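Local coordinates for interferon-inducible protein AIM2 (Mus musculus, PDB 4JBM) that senses double-stranded DNA in the cytosol through its HIN domain and drives assembly of the AIM2 inflammasome, leading to pyroptosis, at residues E25-T30 with D49-K54. Numbering follows the deposited sequence.
Sequences EIFHAT and DKFIPK
F27 and F51 meet as a T-shaped aromatic pair. The edge of the F27 ring is directed at the face of F51. The ring centroids lie 5.6 Å apart and the planes are turned by 82°. The leading edge of F27 is formed by CE2 and CZ. CE2 of F27 packs against CB of F51 at 3.9 Å, while CZ of F27 comes within 3.9 Å of CD1 of F51. CG of F51 lies in the plane of the F27 ring, at its edge. The chi1 of F27, 68°, sets CG between its backbone N and carbonyl carbon, and from there the ring reaches off the strand to the loop. A29, two residues further along the same strand, meets another part of the F51 ring. CB of A29 sits 3.7 Å from CD2 of F51, with CE2 of that ring slightly farther away.

The contact joins strand 25-32 to the loop between strands 37-42 and 56-60, in the first of the two OB folds of the HIN domain. V40 from strand 37-42 touches both A29 and F51, and P14 from strand 4-16 packs on F27. All three touching residues are buried, and the side chains that meet are apolar. Dispersion and the hydrophobic effect therefore probably dominate here, and the F27 edge over the F51 face may add a small electrostatic term.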
ATOM      1  N   GLU A  25      -9.581  -1.078 -13.785  1.00112.59           N
ATOM      2  CA  GLU A  25      -8.435  -1.940 -13.529  1.00110.93           C
ATOM      3  C   GLU A  25      -7.243  -1.054 -13.164  1.00115.53           C
ATOM      4  O   GLU A  25      -6.895  -0.134 -13.911  1.00115.84           O
ATOM      5  CB  GLU A  25      -8.147  -2.809 -14.751  1.00105.50           C
ATOM      6  CG  GLU A  25      -6.823  -3.548 -14.714  1.00106.01           C
ATOM      7  CD  GLU A  25      -6.887  -4.876 -15.433  1.00110.73           C
ATOM      8  OE1 GLU A  25      -7.977  -5.478 -15.469  1.00113.94           O
ATOM      9  OE2 GLU A  25      -5.848  -5.315 -15.964  1.00115.32           O
ATOM     10  N   ILE A  26      -6.617  -1.321 -12.019  1.00109.48           N
ATOM     11  CA  ILE A  26      -5.572  -0.436 -11.520  1.00103.60           C
ATOM     12  C   ILE A  26      -4.397  -1.192 -10.939  1.00 97.08           C
ATOM     13  O   ILE A  26      -4.446  -2.412 -10.758  1.00 96.75           O
ATOM     14  CB  ILE A  26      -6.085   0.460 -10.376  1.00100.68           C
ATOM     15  CG1 ILE A  26      -6.329  -0.378  -9.126  1.00102.85           C
ATOM     16  CG2 ILE A  26      -7.343   1.202 -10.778  1.00 99.55           C
ATOM     17  CD1 ILE A  26      -6.145   0.396  -7.855  1.00109.27           C
ATOM     18  N   PHE A  27      -3.338  -0.449 -10.632  1.00 93.87           N
ATOM     19  CA  PHE A  27      -2.271  -1.001  -9.811  1.00 87.15           C
ATOM     20  C   PHE A  27      -1.620   0.044  -8.918  1.00 84.80           C
ATOM     21  O   PHE A  27      -1.905   1.246  -9.026  1.00 79.63           O
ATOM     22  CB  PHE A  27      -1.246  -1.812 -10.621  1.00 86.32           C
ATOM     23  CG  PHE A  27      -0.400  -0.994 -11.566  1.00 95.16           C
ATOM     24  CD1 PHE A  27      -0.854  -0.683 -12.841  1.00 95.25           C
ATOM     25  CD2 PHE A  27       0.871  -0.578 -11.190  1.00 97.11           C
ATOM     26  CE1 PHE A  27      -0.067   0.051 -13.714  1.00 94.94           C
ATOM     27  CE2 PHE A  27       1.667   0.154 -12.061  1.00 93.57           C
ATOM     28  CZ  PHE A  27       1.197   0.470 -13.324  1.00 92.56           C
ATOM     29  N   HIS A  28      -0.775  -0.441  -8.014  1.00 86.85           N
ATOM     30  CA  HIS A  28      -0.072   0.414  -7.077  1.00 84.94           C
ATOM     31  C   HIS A  28       1.434   0.261  -7.233  1.00 77.94           C
ATOM     32  O   HIS A  28       1.941  -0.830  -7.514  1.00 75.10           O
ATOM     33  CB  HIS A  28      -0.490   0.072  -5.651  1.00 85.16           C
ATOM     34  CG  HIS A  28      -1.907   0.431  -5.349  1.00 81.26           C
ATOM     35  ND1 HIS A  28      -2.955  -0.448  -5.517  1.00 70.96           N
ATOM     36  CD2 HIS A  28      -2.453   1.590  -4.911  1.00 80.78           C
ATOM     37  CE1 HIS A  28      -4.083   0.148  -5.181  1.00 79.25           C
ATOM     38  NE2 HIS A  28      -3.810   1.384  -4.809  1.00 76.28           N
ATOM     39  N   ALA A  29       2.145   1.362  -7.023  1.00 72.15           N
ATOM     40  CA  ALA A  29       3.590   1.366  -7.147  1.00 65.51           C
ATOM     41  C   ALA A  29       4.196   2.275  -6.092  1.00 67.05           C
ATOM     42  O   ALA A  29       3.498   3.068  -5.472  1.00 65.86           O
ATOM     43  CB  ALA A  29       4.005   1.809  -8.546  1.00 63.81           C
ATOM     44  N   THR A  30       5.492   2.130  -5.857  1.00 64.09           N
ATOM     45  CA  THR A  30       6.212   3.066  -5.000  1.00 60.46           C
ATOM     46  C   THR A  30       7.300   3.691  -5.837  1.00 65.20           C
ATOM     47  O   THR A  30       8.028   2.988  -6.536  1.00 67.85           O
ATOM     48  CB  THR A  30       6.848   2.370  -3.795  1.00 56.77           C
ATOM     49  OG1 THR A  30       5.830   1.714  -3.035  1.00 60.13           O
ATOM     50  CG2 THR A  30       7.562   3.381  -2.899  1.00 56.16           C
ATOM     51  N   ASP A  49       3.744  -1.183 -18.122  1.00100.03           N
ATOM     52  CA  ASP A  49       4.978  -1.483 -18.852  1.00108.84           C
ATOM     53  C   ASP A  49       6.091  -0.455 -18.612  1.00101.48           C
ATOM     54  O   ASP A  49       7.252  -0.685 -18.960  1.00 98.35           O
ATOM     55  CB  ASP A  49       4.695  -1.600 -20.359  1.00128.36           C
ATOM     56  CG  ASP A  49       4.065  -0.339 -20.946  1.00136.98           C
ATOM     57  OD1 ASP A  49       3.305   0.342 -20.224  1.00139.52           O
ATOM     58  OD2 ASP A  49       4.334  -0.027 -22.127  1.00136.67           O
ATOM     59  N   LYS A  50       5.723   0.674 -18.014  1.00 96.59           N
ATOM     60  CA  LYS A  50       6.658   1.761 -17.767  1.00 97.39           C
ATOM     61  C   LYS A  50       7.074   1.773 -16.299  1.00 96.24           C
ATOM     62  O   LYS A  50       8.058   2.408 -15.924  1.00 94.85           O
ATOM     63  CB  LYS A  50       6.009   3.092 -18.159  1.00100.33           C
ATOM     64  CG  LYS A  50       5.595   3.156 -19.631  1.00105.01           C
ATOM     65  CD  LYS A  50       4.766   4.398 -19.941  1.00103.52           C
ATOM     66  CE  LYS A  50       4.570   4.567 -21.435  1.00 98.44           C
ATOM     67  NZ  LYS A  50       5.819   5.014 -22.097  1.00 97.25           N
ATOM     68  N   PHE A  51       6.298   1.072 -15.478  1.00 88.45           N
ATOM     69  CA  PHE A  51       6.538   0.989 -14.044  1.00 76.44           C
ATOM     70  C   PHE A  51       7.275  -0.296 -13.641  1.00 75.67           C
ATOM     71  O   PHE A  51       6.686  -1.227 -13.078  1.00 74.30           O
ATOM     72  CB  PHE A  51       5.204   1.073 -13.303  1.00 74.37           C
ATOM     73  CG  PHE A  51       4.699   2.477 -13.104  1.00 77.47           C
ATOM     74  CD1 PHE A  51       3.992   3.133 -14.112  1.00 81.46           C
ATOM     75  CD2 PHE A  51       4.915   3.136 -11.903  1.00 74.27           C
ATOM     76  CE1 PHE A  51       3.513   4.428 -13.917  1.00 77.86           C
ATOM     77  CE2 PHE A  51       4.439   4.430 -11.700  1.00 75.76           C
ATOM     78  CZ  PHE A  51       3.743   5.076 -12.708  1.00 73.05           C
ATOM     79  N   ILE A  52       8.570  -0.334 -13.921  1.00 70.80           N
ATOM     80  CA  ILE A  52       9.400  -1.453 -13.508  1.00 78.12           C
ATOM     81  C   ILE A  52      10.533  -0.934 -12.625  1.00 79.52           C
ATOM     82  O   ILE A  52      11.112   0.114 -12.919  1.00 67.76           O
ATOM     83  CB  ILE A  52       9.916  -2.230 -14.753  1.00 95.52           C
ATOM     84  CG1 ILE A  52       8.783  -3.075 -15.338  1.00102.76           C
ATOM     85  CG2 ILE A  52      11.099  -3.123 -14.416  1.00 91.44           C
ATOM     86  CD1 ILE A  52       8.255  -2.574 -16.659  1.00106.08           C
ATOM     87  N   PRO A  53      10.833  -1.653 -11.524  1.00 77.61           N
ATOM     88  CA  PRO A  53      11.814  -1.164 -10.548  1.00 64.30           C
ATOM     89  C   PRO A  53      13.120  -0.746 -11.209  1.00 70.38           C
ATOM     90  O   PRO A  53      13.528  -1.379 -12.182  1.00 78.76           O
ATOM     91  CB  PRO A  53      12.018  -2.370  -9.627  1.00 57.48           C
ATOM     92  CG  PRO A  53      10.675  -3.047  -9.642  1.00 68.96           C
ATOM     93  CD  PRO A  53      10.200  -2.910 -11.076  1.00 76.14           C
ATOM     94  N   LYS A  54      13.713   0.341 -10.712  1.00 81.60           N
ATOM     95  CA  LYS A  54      14.995   0.878 -11.192  1.00 79.38           C
ATOM     96  C   LYS A  54      14.916   1.703 -12.479  1.00 84.45           C
ATOM     97  O   LYS A  54      15.895   2.342 -12.864  1.00 97.92           O
ATOM     98  CB  LYS A  54      16.082  -0.200 -11.277  1.00 72.36           C
ATOM     99  CG  LYS A  54      16.340  -0.883  -9.949  1.00 76.47           C
ATOM    100  CD  LYS A  54      17.606  -1.717  -9.997  1.00 91.54           C
ATOM    101  CE  LYS A  54      17.872  -2.378  -8.653  1.00 96.07           C
ATOM    102  NZ  LYS A  54      19.316  -2.687  -8.482  1.00101.06           N
TER